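PDB 5K04: N-terminal acetyltransferase B complex subunit MDM20 from Candida albicans, which probably serves as the non-catalytic, auxiliary subunit of the NatB complex, which acetylates the N-termini of proteins. Local coordinates for residues 93-98 with 129-134; 99-104 with 110-115. One frame throughout, in Å; residues are numbered along the deposited sequence.

Three consecutive antiparallel-packed helices near the N-terminal end of this helical chain hold both contacts. Helix 91-104 supplies the first segment of each: residues 93-98 meet 129-134 on helix 126-138 in interaction 1, and residues 99-104 meet 110-115 on helix 109-120 in interaction 2. Along the chain, interaction 2 joins immediate neighbours and falls within the span that interaction 1 bridges, from a helix to the next but one. Their centres lie about 8 Å apart, and E99 of interaction 2 is at most a long, weak ion-pair partner of R131 of interaction 1. A tentative polar bridge and an apolar seam join helix 91-104 to its next two neighbours, consistent with TPR-like superhelical stacking.

Interaction 1. Residues 93-98 with 129-134; sequences ESSLVY and FNRIFM
R131 reaches from helix 126-138 to S95 on helix 91-104, spanning most of the gap. Its CB points toward the serine helix, and CG stands anti to the backbone N (chi1 -176°), which sends the chain out from its own helix. Bends at the next two torsions then turn the guanidinium to S95. R131 NE is placed to donate to S95 OG at 3.3 Å with an N-H...O angle of 158°, but this hydrogen bond is doubtful, because OG is crowded in the model. The hydroxyl lies at the guanidinium edge, near its plane. Past NE, R131 NH2 is 3.7 Å from S95 OG and 3.9 Å from S95 CB, so the tip runs alongside the serine. Arginine is long enough to span segments whose nearest CA atoms, those of S95 and R131, are 9.1 Å apart; serine is short and offers an acceptor. E99 OE2 lies in the same crowded spot and is at most a long, weak ion-pair partner of R131 NE. W116 of helix 109-120, the helix between them in sequence, touches both S95 and I132. Packing of a helix near the next but one, in a family of the TPR clan, is consistent with a TPR-like alpha-alpha superhelix.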
loop_
_atom_site.group_PDB
_atom_site.type_symbol
_atom_site.label_atom_id
_atom_site.label_comp_id
_atom_site.label_asym_id
_atom_site.label_seq_id
_atom_site.Cartn_x
_atom_site.Cartn_y
_atom_site.Cartn_z
ATOM N N GLU A 93 -0.551 0.510 34.400
ATOM C CA GLU A 93 -1.168 1.713 34.932
ATOM C C GLU A 93 -2.031 2.423 33.887
ATOM O O GLU A 93 -3.090 2.960 34.226
ATOM C CB GLU A 93 -0.080 2.636 35.480
ATOM C CG GLU A 93 0.627 2.115 36.742
ATOM C CD GLU A 93 1.669 1.035 36.466
ATOM O OE1 GLU A 93 2.016 0.808 35.288
ATOM O OE2 GLU A 93 2.141 0.412 37.441
ATOM N N SER A 94 -1.612 2.428 32.616
ATOM C CA SER A 94 -2.416 3.080 31.578
ATOM C C SER A 94 -3.797 2.447 31.445
ATOM O O SER A 94 -4.758 3.123 31.068
ATOM C CB SER A 94 -1.692 3.044 30.230
ATOM O OG SER A 94 -1.576 1.722 29.744
ATOM N N SER A 95 -3.916 1.157 31.756
ATOM C CA SER A 95 -5.215 0.495 31.754
ATOM C C SER A 95 -5.964 0.730 33.064
ATOM O O SER A 95 -7.190 0.889 33.066
ATOM C CB SER A 95 -5.026 -1.006 31.490
ATOM O OG SER A 95 -6.196 -1.754 31.768
ATOM N N LEU A 96 -5.238 0.771 34.184
ATOM C CA LEU A 96 -5.877 0.875 35.489
ATOM C C LEU A 96 -6.627 2.195 35.683
ATOM O O LEU A 96 -7.573 2.250 36.477
ATOM C CB LEU A 96 -4.825 0.684 36.584
ATOM C CG LEU A 96 -5.269 -0.121 37.813
ATOM C CD1 LEU A 96 -5.936 -1.431 37.382
ATOM C CD2 LEU A 96 -4.078 -0.389 38.725
ATOM N N VAL A 97 -6.223 3.267 34.994
ATOM C CA VAL A 97 -6.936 4.536 35.134
ATOM C C VAL A 97 -8.381 4.382 34.685
ATOM O O VAL A 97 -9.314 4.818 35.367
ATOM C CB VAL A 97 -6.227 5.650 34.345
ATOM C CG1 VAL A 97 -6.723 7.011 34.818
ATOM C CG2 VAL A 97 -4.737 5.553 34.505
ATOM N N TYR A 98 -8.582 3.760 33.520
ATOM C CA TYR A 98 -9.933 3.561 33.009
ATOM C C TYR A 98 -10.695 2.537 33.844
ATOM O O TYR A 98 -11.862 2.760 34.191
ATOM C CB TYR A 98 -9.871 3.126 31.549
ATOM C CG TYR A 98 -9.638 4.231 30.532
ATOM C CD1 TYR A 98 -10.690 5.008 30.076
ATOM C CD2 TYR A 98 -8.380 4.451 29.980
ATOM C CE1 TYR A 98 -10.493 6.003 29.123
ATOM C CE2 TYR A 98 -8.179 5.434 29.020
ATOM C CZ TYR A 98 -9.241 6.210 28.601
ATOM O OH TYR A 98 -9.056 7.193 27.656
ATOM N N PHE A 129 -8.302 -4.101 23.463
ATOM C CA PHE A 129 -9.606 -4.175 22.809
ATOM C C PHE A 129 -10.522 -5.137 23.553
ATOM O O PHE A 129 -11.664 -4.807 23.889
ATOM C CB PHE A 129 -9.461 -4.643 21.356
ATOM C CG PHE A 129 -9.028 -3.576 20.390
ATOM C CD1 PHE A 129 -7.984 -2.717 20.689
ATOM C CD2 PHE A 129 -9.639 -3.474 19.143
ATOM C CE1 PHE A 129 -7.574 -1.751 19.779
ATOM C CE2 PHE A 129 -9.239 -2.511 18.228
ATOM C CZ PHE A 129 -8.203 -1.647 18.549
ATOM N N ASN A 130 -10.018 -6.347 23.807
ATOM C CA ASN A 130 -10.803 -7.384 24.456
ATOM C C ASN A 130 -11.107 -7.018 25.904
ATOM O O ASN A 130 -12.195 -7.315 26.409
ATOM C CB ASN A 130 -10.044 -8.708 24.372
ATOM C CG ASN A 130 -10.666 -9.783 25.214
ATOM O OD1 ASN A 130 -10.368 -9.914 26.400
ATOM N ND2 ASN A 130 -11.551 -10.563 24.601
ATOM N N ARG A 131 -10.161 -6.365 26.578
ATOM C CA ARG A 131 -10.429 -5.880 27.924
ATOM C C ARG A 131 -11.488 -4.781 27.917
ATOM O O ARG A 131 -12.384 -4.770 28.767
ATOM C CB ARG A 131 -9.138 -5.385 28.579
ATOM C CG ARG A 131 -9.336 -4.965 30.033
ATOM C CD ARG A 131 -8.174 -5.415 30.919
ATOM N NE ARG A 131 -6.929 -4.715 30.613
ATOM C CZ ARG A 131 -5.842 -5.290 30.111
ATOM N NH1 ARG A 131 -5.827 -6.592 29.857
ATOM N NH2 ARG A 131 -4.764 -4.558 29.869
ATOM N N ILE A 132 -11.403 -3.845 26.968
ATOM C CA ILE A 132 -12.417 -2.796 26.876
ATOM C C ILE A 132 -13.781 -3.412 26.642
ATOM O O ILE A 132 -14.764 -3.087 27.318
ATOM C CB ILE A 132 -12.076 -1.806 25.754
ATOM C CG1 ILE A 132 -10.814 -1.034 26.112
ATOM C CG2 ILE A 132 -13.269 -0.876 25.497
ATOM C CD1 ILE A 132 -10.242 -0.253 24.941
ATOM N N PHE A 133 -13.851 -4.322 25.674
ATOM C CA PHE A 133 -15.104 -4.959 25.328
ATOM C C PHE A 133 -15.643 -5.808 26.474
ATOM O O PHE A 133 -16.862 -5.939 26.626
ATOM C CB PHE A 133 -14.892 -5.778 24.056
ATOM C CG PHE A 133 -14.545 -4.935 22.855
ATOM C CD1 PHE A 133 -14.839 -3.581 22.833
ATOM C CD2 PHE A 133 -13.938 -5.487 21.749
ATOM C CE1 PHE A 133 -14.524 -2.790 21.722
ATOM C CE2 PHE A 133 -13.623 -4.706 20.636
ATOM C CZ PHE A 133 -13.911 -3.356 20.632
ATOM N N MET A 134 -14.760 -6.364 27.304
ATOM C CA MET A 134 -15.216 -7.119 28.466
ATOM C C MET A 134 -15.992 -6.224 29.432
ATOM O O MET A 134 -17.105 -6.560 29.850
ATOM C CB MET A 134 -14.022 -7.786 29.163
ATOM C CG MET A 134 -14.395 -8.716 30.350
ATOM S SD MET A 134 -14.651 -7.865 31.891
ATOM C CE MET A 134 -12.967 -7.374 32.145
#

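Interaction 2. Residues 99-104 with 110-115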
loop_
_atom_site.group_PDB
_atom_site.type_symbol
_atom_site.label_atom_id
_atom_site.label_comp_id
_atom_site.label_asym_id
_atom_site.label_seq_id
_atom_site.Cartn_x
_atom_site.Cartn_y
_atom_site.Cartn_z
ATOM N N GLU A 99 -10.046 1.411 34.175
ATOM C CA GLU A 99 -10.705 0.353 34.943
ATOM C C GLU A 99 -11.161 0.859 36.302
ATOM O O GLU A 99 -12.257 0.524 36.766
ATOM C CB GLU A 99 -9.769 -0.842 35.124
ATOM C CG GLU A 99 -9.315 -1.508 33.839
ATOM C CD GLU A 99 -8.395 -2.692 34.086
ATOM O OE1 GLU A 99 -8.778 -3.599 34.853
ATOM O OE2 GLU A 99 -7.281 -2.705 33.526
ATOM N N ASN A 100 -10.322 1.656 36.963
ATOM C CA ASN A 100 -10.710 2.216 38.250
ATOM C C ASN A 100 -11.919 3.126 38.100
ATOM O O ASN A 100 -12.819 3.118 38.947
ATOM C CB ASN A 100 -9.531 2.968 38.875
ATOM C CG ASN A 100 -8.446 2.030 39.408
ATOM O OD1 ASN A 100 -8.705 0.864 39.714
ATOM N ND2 ASN A 100 -7.225 2.541 39.515
ATOM N N ALA A 101 -11.969 3.901 37.013
ATOM C CA ALA A 101 -13.096 4.805 36.794
ATOM C C ALA A 101 -14.382 4.033 36.518
ATOM O O ALA A 101 -15.451 4.386 37.027
ATOM C CB ALA A 101 -12.786 5.760 35.638
ATOM N N ILE A 102 -14.295 2.984 35.698
ATOM C CA ILE A 102 -15.452 2.141 35.416
ATOM C C ILE A 102 -15.932 1.449 36.683
ATOM O O ILE A 102 -17.138 1.370 36.953
ATOM C CB ILE A 102 -15.091 1.121 34.326
ATOM C CG1 ILE A 102 -14.785 1.837 33.016
ATOM C CG2 ILE A 102 -16.202 0.103 34.160
ATOM C CD1 ILE A 102 -13.996 0.981 32.049
ATOM N N LYS A 103 -14.992 0.915 37.466
ATOM C CA LYS A 103 -15.335 0.294 38.740
ATOM C C LYS A 103 -16.032 1.287 39.672
ATOM O O LYS A 103 -17.061 0.964 40.276
ATOM C CB LYS A 103 -14.064 -0.281 39.378
ATOM C CG LYS A 103 -14.277 -1.087 40.669
ATOM C CD LYS A 103 -12.964 -1.696 41.200
ATOM C CE LYS A 103 -13.184 -2.487 42.494
ATOM N NZ LYS A 103 -11.926 -3.069 43.062
ATOM N N LYS A 104 -15.505 2.514 39.767
ATOM C CA LYS A 104 -16.019 3.523 40.696
ATOM C C LYS A 104 -17.306 4.181 40.201
ATOM O O LYS A 104 -18.133 4.598 41.020
ATOM C CB LYS A 104 -14.952 4.589 40.930
ATOM C CG LYS A 104 -14.863 5.135 42.342
ATOM C CD LYS A 104 -15.952 6.147 42.652
ATOM C CE LYS A 104 -15.567 7.027 43.834
ATOM N NZ LYS A 104 -16.593 8.076 44.108
ATOM N N GLU A 110 -20.122 2.892 29.378
ATOM C CA GLU A 110 -20.118 2.982 27.921
ATOM C C GLU A 110 -19.248 4.148 27.453
ATOM O O GLU A 110 -18.311 3.962 26.667
ATOM C CB GLU A 110 -21.552 3.109 27.386
ATOM C CG GLU A 110 -21.640 2.939 25.857
ATOM C CD GLU A 110 -23.049 3.026 25.285
ATOM O OE1 GLU A 110 -23.892 3.758 25.839
ATOM O OE2 GLU A 110 -23.299 2.367 24.250
ATOM N N THR A 111 -19.519 5.346 27.975
ATOM C CA THR A 111 -18.787 6.550 27.575
ATOM C C THR A 111 -17.288 6.426 27.846
ATOM O O THR A 111 -16.465 6.809 27.005
ATOM C CB THR A 111 -19.371 7.761 28.308
ATOM O OG1 THR A 111 -20.785 7.816 28.075
ATOM C CG2 THR A 111 -18.755 9.045 27.803
ATOM N N LEU A 112 -16.914 5.906 29.023
ATOM C CA LEU A 112 -15.500 5.714 29.321
ATOM C C LEU A 112 -14.878 4.694 28.372
ATOM O O LEU A 112 -13.801 4.928 27.814
ATOM C CB LEU A 112 -15.316 5.270 30.769
ATOM C CG LEU A 112 -15.563 6.265 31.899
ATOM C CD1 LEU A 112 -15.505 5.533 33.227
ATOM C CD2 LEU A 112 -14.552 7.405 31.862
ATOM N N CYS A 113 -15.563 3.565 28.168
ATOM C CA CYS A 113 -15.030 2.498 27.331
ATOM C C CYS A 113 -14.838 2.961 25.889
ATOM O O CYS A 113 -13.829 2.629 25.261
ATOM C CB CYS A 113 -15.945 1.272 27.411
ATOM S SG CYS A 113 -15.806 0.316 28.928
ATOM N N LEU A 114 -15.759 3.791 25.371
ATOM C CA LEU A 114 -15.646 4.249 23.983
ATOM C C LEU A 114 -14.494 5.231 23.804
ATOM O O LEU A 114 -13.821 5.213 22.768
ATOM C CB LEU A 114 -16.962 4.880 23.510
ATOM C CG LEU A 114 -18.139 3.892 23.406
ATOM C CD1 LEU A 114 -19.416 4.557 22.906
ATOM C CD2 LEU A 114 -17.797 2.665 22.555
ATOM N N SER A 115 -14.262 6.106 24.792
ATOM C CA SER A 115 -13.078 6.971 24.778
ATOM C C SER A 115 -11.799 6.135 24.842
ATOM O O SER A 115 -10.875 6.320 24.044
ATOM C CB SER A 115 -13.157 7.960 25.950
ATOM O OG SER A 115 -11.920 8.590 26.217
#
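L112 and C113 of helix 109-120 meet A101 and I102 of helix 91-104, two helices joined by a short turn and running nearly antiparallel, at 168° with their segment axes 9.9 Å apart. L112 comes first along the second segment. Its CB points toward the partner helix, and CG lies anti to the carbonyl carbon (chi1 -71°), from where the CD1 branch does the touching. L112 CD1 meets A101 CB at 3.6 Å. The same L112 CD1 is 3.8 Å from both I102 CG1 and I102 N. Alanine suits its place because its single methyl lets the longer leucine come in close to the helix backbone. L112 and I102 pass side by side, pointing oppositely, and such branched aliphatic chains suit a buried seam because they offer apolar surface along their flanks. The CA atoms of L112 and I102, 7.1 Å apart, are the closest pair between the segments. C113 follows, its SG 3.7 Å from I102 CD1, the far end of the isoleucine. Cysteine is small enough to sit between helices, for I132 and L136 of helix 126-138 touch it too. I78 of helix 75-87 also touches A101 and L112. With no hydrogen bond crossing between the segments and all four touching residues buried, shape and exclusion of water, more than directed bonds, probably hold this helical hairpin together.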